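PDB 5AX6: CofB from Escherichia coli, which is a homotrimeric minor pilin of the CFA/III type IVb pilus of enterotoxigenic E. coli and is probably involved in pilus assembly. Local coordinates for residues I350-S355 with V480-W485; R380-V385 with K452-A457; A403-I408 with S440-Q445. All coordinates share one frame; numbering follows the deposited sequence.

Interaction 1 (I350-S355 with V480-W485)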
ATOM      1  N   ILE A 350      24.360 -15.567 -22.265  1.00 16.88           N
ATOM      2  CA  ILE A 350      25.812 -15.490 -22.191  1.00 17.03           C
ATOM      3  C   ILE A 350      26.397 -15.890 -23.536  1.00 17.28           C
ATOM      4  O   ILE A 350      26.004 -16.906 -24.096  1.00 17.10           O
ATOM      5  CB  ILE A 350      26.362 -16.433 -21.093  1.00 19.67           C
ATOM      6  CG1 ILE A 350      25.867 -16.000 -19.714  1.00 24.87           C
ATOM      7  CG2 ILE A 350      27.874 -16.478 -21.135  1.00 25.86           C
ATOM      8  CD1 ILE A 350      25.952 -17.117 -18.639  1.00 28.04           C
ATOM      9  N   TYR A 351      27.313 -15.087 -24.072  1.00 15.94           N
ATOM     10  CA  TYR A 351      28.033 -15.480 -25.289  1.00 16.42           C
ATOM     11  C   TYR A 351      29.333 -16.183 -24.903  1.00 18.95           C
ATOM     12  O   TYR A 351      30.098 -15.674 -24.076  1.00 19.86           O
ATOM     13  CB  TYR A 351      28.332 -14.261 -26.181  1.00 15.59           C
ATOM     14  CG  TYR A 351      29.174 -14.621 -27.404  1.00 16.58           C
ATOM     15  CD1 TYR A 351      28.574 -14.966 -28.607  1.00 17.66           C
ATOM     16  CD2 TYR A 351      30.559 -14.632 -27.341  1.00 20.18           C
ATOM     17  CE1 TYR A 351      29.329 -15.311 -29.715  1.00 18.42           C
ATOM     18  CE2 TYR A 351      31.325 -14.980 -28.444  1.00 20.78           C
ATOM     19  CZ  TYR A 351      30.706 -15.312 -29.624  1.00 18.95           C
ATOM     20  OH  TYR A 351      31.448 -15.652 -30.727  1.00 20.83           O
ATOM     21  N   ALA A 352      29.608 -17.338 -25.498  1.00 17.64           N
ATOM     22  CA  ALA A 352      30.869 -18.022 -25.201  1.00 21.42           C
ATOM     23  C   ALA A 352      31.281 -18.916 -26.344  1.00 19.04           C
ATOM     24  O   ALA A 352      30.438 -19.506 -27.020  1.00 16.88           O
ATOM     25  CB  ALA A 352      30.747 -18.836 -23.913  1.00 22.28           C
ATOM     26  N   ALA A 353      32.585 -18.984 -26.577  1.00 19.04           N
ATOM     27  CA  ALA A 353      33.136 -19.951 -27.496  1.00 16.93           C
ATOM     28  C   ALA A 353      33.746 -21.091 -26.679  1.00 20.94           C
ATOM     29  O   ALA A 353      34.102 -20.916 -25.509  1.00 21.42           O
ATOM     30  CB  ALA A 353      34.171 -19.310 -28.400  1.00 17.35           C
ATOM     31  N   PHE A 354      33.821 -22.272 -27.275  1.00 20.28           N
ATOM     32  CA  PHE A 354      34.617 -23.344 -26.688  1.00 21.71           C
ATOM     33  C   PHE A 354      36.089 -22.933 -26.835  1.00 23.71           C
ATOM     34  O   PHE A 354      36.397 -21.962 -27.546  1.00 20.82           O
ATOM     35  CB  PHE A 354      34.297 -24.679 -27.360  1.00 22.98           C
ATOM     36  CG  PHE A 354      32.848 -25.081 -27.224  1.00 21.10           C
ATOM     37  CD1 PHE A 354      32.401 -25.742 -26.087  1.00 19.48           C
ATOM     38  CD2 PHE A 354      31.936 -24.776 -28.217  1.00 19.74           C
ATOM     39  CE1 PHE A 354      31.070 -26.102 -25.949  1.00 18.71           C
ATOM     40  CE2 PHE A 354      30.600 -25.131 -28.085  1.00 19.20           C
ATOM     41  CZ  PHE A 354      30.167 -25.800 -26.953  1.00 18.57           C
ATOM     42  N   SER A 355      37.003 -23.611 -26.146  1.00 24.34           N
ATOM     43  CA  SER A 355      38.332 -23.023 -26.023  1.00 24.46           C
ATOM     44  C   SER A 355      39.515 -23.902 -26.436  1.00 26.66           C
ATOM     45  O   SER A 355      40.648 -23.567 -26.113  1.00 28.81           O
ATOM     46  CB  SER A 355      38.546 -22.535 -24.584  1.00 22.72           C
ATOM     47  OG  SER A 355      38.416 -23.575 -23.635  1.00 29.05           O
ATOM     48  N   VAL A 480      28.563 -20.136 -28.995  1.00 18.34           N
ATOM     49  CA  VAL A 480      27.154 -20.316 -28.712  1.00 18.56           C
ATOM     50  C   VAL A 480      26.622 -19.168 -27.880  1.00 16.89           C
ATOM     51  O   VAL A 480      27.373 -18.542 -27.128  1.00 17.74           O
ATOM     52  CB  VAL A 480      26.893 -21.633 -27.941  1.00 16.25           C
ATOM     53  CG1 VAL A 480      27.089 -22.840 -28.847  1.00 17.04           C
ATOM     54  CG2 VAL A 480      27.760 -21.698 -26.664  1.00 17.20           C
ATOM     55  N   ASN A 481      25.328 -18.903 -28.026  1.00 17.14           N
ATOM     56  CA  ASN A 481      24.587 -18.114 -27.057  1.00 16.51           C
ATOM     57  C   ASN A 481      23.901 -19.054 -26.086  1.00 20.44           C
ATOM     58  O   ASN A 481      23.090 -19.886 -26.499  1.00 16.85           O
ATOM     59  CB  ASN A 481      23.568 -17.209 -27.761  1.00 18.89           C
ATOM     60  CG  ASN A 481      24.246 -16.158 -28.626  1.00 21.31           C
ATOM     61  OD1 ASN A 481      24.014 -16.075 -29.836  1.00 23.28           O
ATOM     62  ND2 ASN A 481      25.098 -15.370 -28.010  1.00 20.11           N
ATOM     63  N   ILE A 482      24.247 -18.917 -24.805  1.00 16.19           N
ATOM     64  CA  ILE A 482      23.770 -19.782 -23.741  1.00 14.95           C
ATOM     65  C   ILE A 482      22.651 -19.063 -23.037  1.00 16.25           C
ATOM     66  O   ILE A 482      22.818 -17.911 -22.649  1.00 20.27           O
ATOM     67  CB  ILE A 482      24.908 -20.113 -22.744  1.00 15.96           C
ATOM     68  CG1 ILE A 482      25.955 -20.990 -23.441  1.00 19.88           C
ATOM     69  CG2 ILE A 482      24.370 -20.780 -21.479  1.00 16.48           C
ATOM     70  CD1 ILE A 482      27.296 -20.993 -22.734  1.00 25.40           C
ATOM     71  N   THR A 483      21.506 -19.729 -22.916  1.00 14.91           N
ATOM     72  CA  THR A 483      20.356 -19.194 -22.195  1.00 17.38           C
ATOM     73  C   THR A 483      20.191 -19.971 -20.903  1.00 17.17           C
ATOM     74  O   THR A 483      20.188 -21.196 -20.924  1.00 18.37           O
ATOM     75  CB  THR A 483      19.042 -19.313 -23.015  1.00 17.57           C
ATOM     76  OG1 THR A 483      19.235 -18.759 -24.318  1.00 21.95           O
ATOM     77  CG2 THR A 483      17.900 -18.574 -22.306  1.00 19.71           C
ATOM     78  N   THR A 484      20.045 -19.265 -19.786  1.00 16.28           N
ATOM     79  CA  THR A 484      19.851 -19.906 -18.501  1.00 16.39           C
ATOM     80  C   THR A 484      18.593 -19.353 -17.839  1.00 18.32           C
ATOM     81  O   THR A 484      18.326 -18.147 -17.920  1.00 16.05           O
ATOM     82  CB  THR A 484      21.066 -19.683 -17.572  1.00 23.94           C
ATOM     83  OG1 THR A 484      21.218 -18.283 -17.285  1.00 17.60           O
ATOM     84  CG2 THR A 484      22.335 -20.219 -18.222  1.00 25.81           C
ATOM     85  N   TRP A 485      17.820 -20.225 -17.188  1.00 15.32           N
ATOM     86  CA  TRP A 485      16.592 -19.786 -16.532  1.00 16.93           C
ATOM     87  C   TRP A 485      16.150 -20.894 -15.580  1.00 16.93           C
ATOM     88  O   TRP A 485      16.813 -21.921 -15.493  1.00 21.09           O
ATOM     89  CB  TRP A 485      15.493 -19.445 -17.565  1.00 16.27           C
ATOM     90  CG  TRP A 485      14.850 -20.615 -18.293  1.00 15.68           C
ATOM     91  CD1 TRP A 485      13.585 -21.101 -18.090  1.00 14.47           C
ATOM     92  CD2 TRP A 485      15.420 -21.414 -19.351  1.00 15.18           C
ATOM     93  NE1 TRP A 485      13.343 -22.151 -18.946  1.00 16.15           N
ATOM     94  CE2 TRP A 485      14.447 -22.366 -19.722  1.00 15.40           C
ATOM     95  CE3 TRP A 485      16.654 -21.415 -20.016  1.00 17.53           C
ATOM     96  CZ2 TRP A 485      14.670 -23.318 -20.728  1.00 15.54           C
ATOM     97  CZ3 TRP A 485      16.877 -22.373 -21.014  1.00 17.26           C
ATOM     98  CH2 TRP A 485      15.882 -23.303 -21.359  1.00 15.63           C
TER
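The phenol ring of Y351 meets the side-chain amide of N481 at its edge, near the ring plane, and the two flat groups are turned 57° against each other. The CG of Y351 stands anti to the backbone N (chi1 176°), beside its own carbonyl carbon, while the hydroxyl at the far end is engaged elsewhere, by F423 O, N429 ND2 and S479 OG. A second ring, that of F354, follows the end of the strand; its CE2 lies 4.3 Å from V480 CG1, and I381 also packs against it. The backbones run antiparallel, with I350 and I482, and likewise A352 and V480, as hydrogen-bonded pairs and Y351 with N481 as the non-hydrogen-bonded pair separating them. I350 N donates to I482 O at 2.8 Å, and I482 N returns an almost straight bond to I350 O. A352 N reaches V480 O at 3.0 Å, and V480 N reaches A352 O at 2.8 Å. The pairing joins strands 341-353 and 478-487, the two inner members of a four-stranded antiparallel sheet in the C-terminal domain of this pilin. The face bearing I350, A352, V480 and I482 is aliphatic: I350 CB lies 4.3 Å from I482 CB, and A352 CB touches I482 CD1 at 4.2 Å. I381 of strand 381-384 lies against A352, V480 and I482. On the face of Y351 and N481, S402 and A403 of a neighbouring subunit pack in.

Interaction 2 (R380-V385 with K452-A457)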
ATOM      1  N   ARG A 380      35.961 -27.359 -22.672  1.00 21.87           N
ATOM      2  CA  ARG A 380      34.544 -27.339 -22.349  1.00 20.37           C
ATOM      3  C   ARG A 380      34.143 -25.976 -21.795  1.00 23.74           C
ATOM      4  O   ARG A 380      34.981 -25.208 -21.300  1.00 20.64           O
ATOM      5  CB  ARG A 380      34.197 -28.425 -21.341  1.00 20.55           C
ATOM      6  CG  ARG A 380      34.735 -28.158 -19.943  1.00 21.54           C
ATOM      7  CD  ARG A 380      34.569 -29.378 -19.053  1.00 22.79           C
ATOM      8  NE  ARG A 380      35.088 -29.123 -17.712  1.00 25.44           N
ATOM      9  CZ  ARG A 380      36.374 -29.202 -17.383  1.00 31.57           C
ATOM     10  NH1 ARG A 380      37.274 -29.548 -18.296  1.00 31.66           N
ATOM     11  NH2 ARG A 380      36.758 -28.946 -16.138  1.00 29.42           N
ATOM     12  N   ILE A 381      32.853 -25.677 -21.887  1.00 20.42           N
ATOM     13  CA  ILE A 381      32.309 -24.525 -21.197  1.00 21.19           C
ATOM     14  C   ILE A 381      31.688 -25.009 -19.897  1.00 21.59           C
ATOM     15  O   ILE A 381      30.829 -25.887 -19.892  1.00 23.26           O
ATOM     16  CB  ILE A 381      31.261 -23.766 -22.069  1.00 19.25           C
ATOM     17  CG1 ILE A 381      31.911 -23.239 -23.351  1.00 20.42           C
ATOM     18  CG2 ILE A 381      30.624 -22.616 -21.252  1.00 20.51           C
ATOM     19  CD1 ILE A 381      30.917 -22.663 -24.388  1.00 22.78           C
ATOM     20  N   GLU A 382      32.150 -24.474 -18.775  1.00 21.47           N
ATOM     21  CA  GLU A 382      31.615 -24.918 -17.499  1.00 24.35           C
ATOM     22  C   GLU A 382      31.087 -23.732 -16.713  1.00 23.14           C
ATOM     23  O   GLU A 382      31.719 -22.682 -16.670  1.00 26.85           O
ATOM     24  CB  GLU A 382      32.681 -25.674 -16.688  1.00 23.04           C
ATOM     25  CG  GLU A 382      32.146 -26.199 -15.364  1.00 25.42           C
ATOM     26  CD  GLU A 382      33.082 -27.193 -14.674  1.00 32.82           C
ATOM     27  OE1 GLU A 382      33.963 -27.770 -15.353  1.00 32.84           O
ATOM     28  OE2 GLU A 382      32.922 -27.397 -13.448  1.00 31.28           O
ATOM     29  N   LEU A 383      29.923 -23.903 -16.104  1.00 22.82           N
ATOM     30  CA  LEU A 383      29.268 -22.825 -15.365  1.00 25.76           C
ATOM     31  C   LEU A 383      28.708 -23.383 -14.070  1.00 23.57           C
ATOM     32  O   LEU A 383      28.365 -24.555 -14.006  1.00 25.10           O
ATOM     33  CB  LEU A 383      28.138 -22.198 -16.199  1.00 22.51           C
ATOM     34  CG  LEU A 383      28.484 -21.544 -17.541  1.00 20.91           C
ATOM     35  CD1 LEU A 383      27.206 -21.185 -18.307  1.00 25.76           C
ATOM     36  CD2 LEU A 383      29.338 -20.306 -17.322  1.00 23.01           C
ATOM     37  N   ASN A 384      28.611 -22.547 -13.040  1.00 21.16           N
ATOM     38  CA  ASN A 384      27.921 -22.933 -11.819  1.00 22.53           C
ATOM     39  C   ASN A 384      26.423 -22.997 -12.039  1.00 29.51           C
ATOM     40  O   ASN A 384      25.860 -22.126 -12.700  1.00 26.04           O
ATOM     41  CB  ASN A 384      28.235 -21.946 -10.692  1.00 26.91           C
ATOM     42  CG  ASN A 384      29.685 -22.001 -10.271  1.00 35.02           C
ATOM     43  OD1 ASN A 384      30.239 -23.080 -10.084  1.00 36.48           O
ATOM     44  ND2 ASN A 384      30.309 -20.843 -10.130  1.00 34.96           N
ATOM     45  N   VAL A 385      25.779 -24.028 -11.502  1.00 24.15           N
ATOM     46  CA  VAL A 385      24.334 -24.156 -11.620  1.00 19.64           C
ATOM     47  C   VAL A 385      23.681 -23.080 -10.761  1.00 27.31           C
ATOM     48  O   VAL A 385      24.094 -22.841  -9.625  1.00 22.46           O
ATOM     49  CB  VAL A 385      23.835 -25.564 -11.207  1.00 19.64           C
ATOM     50  CG1 VAL A 385      22.308 -25.621 -11.245  1.00 27.17           C
ATOM     51  CG2 VAL A 385      24.414 -26.616 -12.146  1.00 23.11           C
ATOM     52  N   LYS A 452      27.395 -28.027 -11.171  1.00 24.50           N
ATOM     53  CA  LYS A 452      27.984 -27.486 -12.395  1.00 24.10           C
ATOM     54  C   LYS A 452      27.168 -27.807 -13.652  1.00 24.82           C
ATOM     55  O   LYS A 452      26.533 -28.856 -13.735  1.00 23.64           O
ATOM     56  CB  LYS A 452      29.411 -28.012 -12.597  1.00 29.65           C
ATOM     57  CG  LYS A 452      30.377 -27.727 -11.449  1.00 32.08           C
ATOM     58  CD  LYS A 452      30.736 -26.242 -11.371  1.00 29.95           C
ATOM     59  CE  LYS A 452      31.861 -25.993 -10.366  1.00 35.78           C
ATOM     60  NZ  LYS A 452      32.388 -24.592 -10.437  1.00 32.28           N
ATOM     61  N   TRP A 453      27.197 -26.886 -14.616  1.00 20.21           N
ATOM     62  CA  TRP A 453      26.778 -27.162 -15.993  1.00 20.79           C
ATOM     63  C   TRP A 453      27.991 -27.474 -16.840  1.00 18.94           C
ATOM     64  O   TRP A 453      28.983 -26.759 -16.771  1.00 22.96           O
ATOM     65  CB  TRP A 453      26.073 -25.966 -16.652  1.00 16.26           C
ATOM     66  CG  TRP A 453      24.705 -25.602 -16.150  1.00 16.85           C
ATOM     67  CD1 TRP A 453      24.381 -24.496 -15.428  1.00 19.57           C
ATOM     68  CD2 TRP A 453      23.480 -26.305 -16.382  1.00 21.48           C
ATOM     69  NE1 TRP A 453      23.036 -24.474 -15.170  1.00 19.78           N
ATOM     70  CE2 TRP A 453      22.454 -25.572 -15.754  1.00 20.37           C
ATOM     71  CE3 TRP A 453      23.144 -27.480 -17.071  1.00 16.51           C
ATOM     72  CZ2 TRP A 453      21.116 -25.974 -15.775  1.00 18.17           C
ATOM     73  CZ3 TRP A 453      21.822 -27.887 -17.083  1.00 18.13           C
ATOM     74  CH2 TRP A 453      20.818 -27.135 -16.439  1.00 17.63           C
ATOM     75  N   TYR A 454      27.899 -28.503 -17.677  1.00 20.44           N
ATOM     76  CA  TYR A 454      28.964 -28.796 -18.628  1.00 18.45           C
ATOM     77  C   TYR A 454      28.457 -28.711 -20.047  1.00 18.10           C
ATOM     78  O   TYR A 454      27.529 -29.419 -20.408  1.00 21.47           O
ATOM     79  CB  TYR A 454      29.543 -30.188 -18.394  1.00 19.75           C
ATOM     80  CG  TYR A 454      30.019 -30.410 -16.980  1.00 21.23           C
ATOM     81  CD1 TYR A 454      31.292 -30.014 -16.586  1.00 24.43           C
ATOM     82  CD2 TYR A 454      29.193 -31.013 -16.045  1.00 25.95           C
ATOM     83  CE1 TYR A 454      31.729 -30.223 -15.276  1.00 23.16           C
ATOM     84  CE2 TYR A 454      29.625 -31.224 -14.740  1.00 30.47           C
ATOM     85  CZ  TYR A 454      30.892 -30.828 -14.371  1.00 28.42           C
ATOM     86  OH  TYR A 454      31.316 -31.048 -13.081  1.00 29.70           O
ATOM     87  N   ILE A 455      29.077 -27.854 -20.851  1.00 17.21           N
ATOM     88  CA  ILE A 455      28.680 -27.725 -22.240  1.00 19.79           C
ATOM     89  C   ILE A 455      29.848 -28.147 -23.102  1.00 16.77           C
ATOM     90  O   ILE A 455      30.954 -27.613 -22.971  1.00 19.80           O
ATOM     91  CB  ILE A 455      28.248 -26.285 -22.615  1.00 17.86           C
ATOM     92  CG1 ILE A 455      27.109 -25.802 -21.705  1.00 22.01           C
ATOM     93  CG2 ILE A 455      27.744 -26.259 -24.048  1.00 17.75           C
ATOM     94  CD1 ILE A 455      27.540 -24.899 -20.561  1.00 31.08           C
ATOM     95  N   THR A 456      29.605 -29.123 -23.973  1.00 16.69           N
ATOM     96  CA  THR A 456      30.658 -29.641 -24.838  1.00 19.23           C
ATOM     97  C   THR A 456      30.120 -29.817 -26.236  1.00 20.15           C
ATOM     98  O   THR A 456      28.910 -29.767 -26.445  1.00 20.03           O
ATOM     99  CB  THR A 456      31.193 -30.986 -24.348  1.00 20.28           C
ATOM    100  OG1 THR A 456      30.106 -31.925 -24.288  1.00 22.27           O
ATOM    101  CG2 THR A 456      31.823 -30.831 -22.976  1.00 19.71           C
ATOM    102  N   ALA A 457      31.017 -30.035 -27.189  1.00 18.20           N
ATOM    103  CA  ALA A 457      30.622 -30.111 -28.586  1.00 21.14           C
ATOM    104  C   ALA A 457      31.615 -30.900 -29.414  1.00 20.93           C
ATOM    105  O   ALA A 457      32.827 -30.807 -29.197  1.00 22.33           O
ATOM    106  CB  ALA A 457      30.472 -28.697 -29.166  1.00 20.58           C
TER
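K452 turns at its second torsion (chi2 -71°), bringing CD within 3.2 Å of E382 OE2, and E382 sets its CG anti to the backbone N (chi1 -178°), from where its extended chain runs alongside the Y454 ring. E382 and Y454 share one face of an antiparallel strand pair in the C-terminal domain, K452 reaching in from its end; here the short strand 381-384 lies along the start of strand 452-463. I381 with I455 and L383 with W453 are the hydrogen-bonded pairs, each tied by two backbone bonds; W453 N to L383 O, at 2.7 Å, is the shortest of the four. Beyond its bend the K452 chain is extended and lies side by side with that of N384, and NZ donates to N384 OD1 at 2.7 Å. E382 OE2 stays near but short of a salt bridge with this ammonium, so the attraction between the two charges is probably weaker. The other carboxylate oxygen, E382 OE1, sits at the edge of the Y454 ring, 3.3 Å from CE1. E382 OE1 is also held in a salt bridge by R380, side-on, with NE at 2.9 Å and NH2 both donating to this one oxygen, which lies close to the guanidinium plane, while R380 NH1 turns to E377 O. On the opposite face, I381 CG2 meets I455 CD1 at 3.9 Å, and L383 lies beside W453; L401 of strand 398-409 packs onto L383 and W453, as does M335 of a neighbouring subunit. The W453 indole is held at NE1 by Q386. Over one face of that indole, V385 CG2 makes a CH-pi contact, 4.0 Å from the centroid of the five-membered ring and 12° off its normal.

Interaction 3 (A403-I408 with S440-Q445)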
ATOM      1  N   ALA A 403      21.771 -23.988 -25.371  1.00 17.33           N
ATOM      2  CA  ALA A 403      22.835 -23.366 -26.161  1.00 17.33           C
ATOM      3  C   ALA A 403      22.408 -23.323 -27.630  1.00 16.94           C
ATOM      4  O   ALA A 403      21.967 -24.333 -28.168  1.00 21.32           O
ATOM      5  CB  ALA A 403      24.152 -24.135 -26.003  1.00 20.17           C
ATOM      6  N   SER A 404      22.489 -22.147 -28.252  1.00 15.40           N
ATOM      7  CA  SER A 404      22.169 -21.987 -29.673  1.00 18.81           C
ATOM      8  C   SER A 404      23.428 -21.560 -30.416  1.00 18.47           C
ATOM      9  O   SER A 404      24.250 -20.831 -29.861  1.00 17.83           O
ATOM     10  CB  SER A 404      21.063 -20.948 -29.880  1.00 18.55           C
ATOM     11  OG  SER A 404      19.904 -21.273 -29.132  1.00 26.60           O
ATOM     12  N   ILE A 405      23.594 -22.008 -31.657  1.00 15.11           N
ATOM     13  CA  ILE A 405      24.809 -21.694 -32.388  1.00 16.48           C
ATOM     14  C   ILE A 405      24.893 -20.213 -32.768  1.00 16.16           C
ATOM     15  O   ILE A 405      23.941 -19.646 -33.313  1.00 17.86           O
ATOM     16  CB  ILE A 405      24.937 -22.530 -33.670  1.00 17.86           C
ATOM     17  CG1 ILE A 405      24.886 -24.018 -33.337  1.00 16.85           C
ATOM     18  CG2 ILE A 405      26.233 -22.147 -34.388  1.00 15.55           C
ATOM     19  CD1 ILE A 405      24.987 -24.925 -34.558  1.00 21.92           C
ATOM     20  N   ALA A 406      26.037 -19.589 -32.485  1.00 16.20           N
ATOM     21  CA  ALA A 406      26.220 -18.168 -32.772  1.00 16.39           C
ATOM     22  C   ALA A 406      27.194 -17.930 -33.929  1.00 25.95           C
ATOM     23  O   ALA A 406      27.026 -16.985 -34.693  1.00 31.14           O
ATOM     24  CB  ALA A 406      26.692 -17.433 -31.522  1.00 18.28           C
ATOM     25  N   SER A 407      28.219 -18.771 -34.041  1.00 18.54           N
ATOM     26  CA  SER A 407      29.128 -18.771 -35.205  1.00 17.15           C
ATOM     27  C   SER A 407      29.747 -20.153 -35.323  1.00 18.15           C
ATOM     28  O   SER A 407      29.962 -20.808 -34.313  1.00 18.17           O
ATOM     29  CB  SER A 407      30.234 -17.716 -35.073  1.00 20.65           C
ATOM     30  OG  SER A 407      29.758 -16.427 -35.415  1.00 19.73           O
ATOM     31  N   ILE A 408      30.035 -20.600 -36.542  1.00 18.07           N
ATOM     32  CA  ILE A 408      30.592 -21.931 -36.730  1.00 17.32           C
ATOM     33  C   ILE A 408      31.262 -22.013 -38.089  1.00 20.42           C
ATOM     34  O   ILE A 408      30.641 -21.717 -39.105  1.00 21.04           O
ATOM     35  CB  ILE A 408      29.501 -23.040 -36.610  1.00 23.72           C
ATOM     36  CG1 ILE A 408      30.111 -24.429 -36.823  1.00 19.70           C
ATOM     37  CG2 ILE A 408      28.356 -22.807 -37.604  1.00 19.49           C
ATOM     38  CD1 ILE A 408      29.091 -25.578 -36.675  1.00 23.64           C
ATOM     39  N   SER A 440      30.409 -30.730 -41.641  1.00 22.56           N
ATOM     40  CA  SER A 440      29.458 -31.832 -41.475  1.00 25.86           C
ATOM     41  C   SER A 440      28.412 -31.465 -40.424  1.00 26.65           C
ATOM     42  O   SER A 440      27.328 -32.061 -40.359  1.00 26.87           O
ATOM     43  CB  SER A 440      30.169 -33.118 -41.071  1.00 22.21           C
ATOM     44  OG  SER A 440      30.936 -33.617 -42.151  1.00 31.76           O
ATOM     45  N   GLY A 441      28.758 -30.491 -39.590  1.00 24.44           N
ATOM     46  CA  GLY A 441      27.851 -30.017 -38.561  1.00 26.32           C
ATOM     47  C   GLY A 441      28.430 -30.115 -37.167  1.00 25.84           C
ATOM     48  O   GLY A 441      29.630 -30.293 -36.997  1.00 23.19           O
ATOM     49  N   THR A 442      27.566 -30.008 -36.160  1.00 25.03           N
ATOM     50  CA  THR A 442      28.023 -30.063 -34.782  1.00 23.08           C
ATOM     51  C   THR A 442      26.955 -30.656 -33.877  1.00 23.84           C
ATOM     52  O   THR A 442      25.751 -30.425 -34.059  1.00 19.22           O
ATOM     53  CB  THR A 442      28.427 -28.656 -34.259  1.00 24.77           C
ATOM     54  OG1 THR A 442      28.836 -28.753 -32.888  1.00 23.31           O
ATOM     55  CG2 THR A 442      27.256 -27.691 -34.345  1.00 22.20           C
ATOM     56  N   ALA A 443      27.411 -31.440 -32.910  1.00 20.63           N
ATOM     57  CA  ALA A 443      26.560 -31.950 -31.857  1.00 18.46           C
ATOM     58  C   ALA A 443      26.937 -31.248 -30.564  1.00 21.73           C
ATOM     59  O   ALA A 443      28.072 -31.363 -30.098  1.00 22.05           O
ATOM     60  CB  ALA A 443      26.711 -33.476 -31.721  1.00 26.27           C
ATOM     61  N   ILE A 444      25.988 -30.513 -29.988  1.00 17.16           N
ATOM     62  CA  ILE A 444      26.256 -29.772 -28.767  1.00 18.94           C
ATOM     63  C   ILE A 444      25.467 -30.405 -27.636  1.00 19.41           C
ATOM     64  O   ILE A 444      24.252 -30.566 -27.720  1.00 18.84           O
ATOM     65  CB  ILE A 444      25.909 -28.275 -28.915  1.00 15.10           C
ATOM     66  CG1 ILE A 444      26.821 -27.644 -29.984  1.00 21.70           C
ATOM     67  CG2 ILE A 444      26.113 -27.559 -27.587  1.00 17.05           C
ATOM     68  CD1 ILE A 444      26.334 -26.295 -30.564  1.00 18.47           C
ATOM     69  N   GLN A 445      26.180 -30.785 -26.586  1.00 17.56           N
ATOM     70  CA  GLN A 445      25.587 -31.493 -25.463  1.00 18.07           C
ATOM     71  C   GLN A 445      25.676 -30.650 -24.204  1.00 18.77           C
ATOM     72  O   GLN A 445      26.672 -29.956 -23.984  1.00 18.61           O
ATOM     73  CB  GLN A 445      26.301 -32.833 -25.246  1.00 18.71           C
ATOM     74  CG  GLN A 445      25.644 -33.776 -24.235  1.00 18.44           C
ATOM     75  CD  GLN A 445      26.247 -35.174 -24.321  1.00 22.51           C
ATOM     76  OE1 GLN A 445      26.097 -35.863 -25.332  1.00 22.17           O
ATOM     77  NE2 GLN A 445      26.950 -35.582 -23.278  1.00 18.73           N
TER
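A403 opens the contact, its CB directed at strand 438-448 and meeting I444 CG2 at 4.3 Å. Two residues on, I405 has CG1 anti to its carbonyl carbon (chi1 -57°), and this branch passes I444 CD1 at 3.9 Å as the two isoleucine chains lie across one another. The terminal CD1 of I405 goes further and meets T442 CG2 tip to tip, 3.6 Å away. A406 and S407 then form a classic beta bulge, both facing S479 of strand 478-487. The S407 hydroxyl hydrogen-bonds A406 O, 2.9 Å from OG, and also I444 N of a second subunit. After the bulge, I408 again points to the other segment; its CG1 is anti to the backbone N (chi1 180°) and the chain is fully extended, so that CD1 arrives 3.6 Å from T442 CG2. That single methyl of T442 is thus touched by the ends of both I405 and I408, while the hydroxyl of the same residue is satisfied by T458 O, leaving an apolar surface toward the isoleucines. No hydrogen bond joins the segments, whose axes come no closer than 8.7 Å. Both are paired to other strands: 403-408 beside strand 478-487, and 440-445 beside strand 452-463, with G441 and T442 also pairing with a strand of the third subunit. Buried aliphatic side chains meeting between two sheets packed face to face are typical of a beta-sandwich, a core consistent with the H-type lectin-like fold of this trimeric C-terminal domain.

Following the chain from the N terminus, strand 341-353 comes first, and interaction 1 brings it together with strand 478-487 near the C terminus, closing the widest loop. Within that span, interaction 2 closes a shorter loop from strand 381-384 to strand 452-463, and within this again interaction 3 sets strand 398-409 against strand 438-448. The three are concentric, with none crossing. Interactions 1 and 2 each lie within a separate sheet, whereas interaction 3 spans the two sheets. F354 bridges interactions 1 and 2 by packing on I381, I455 and A457. Neighbouring strands link the rest: N481 N approaches S404 O, and Q445 N approaches T456 O.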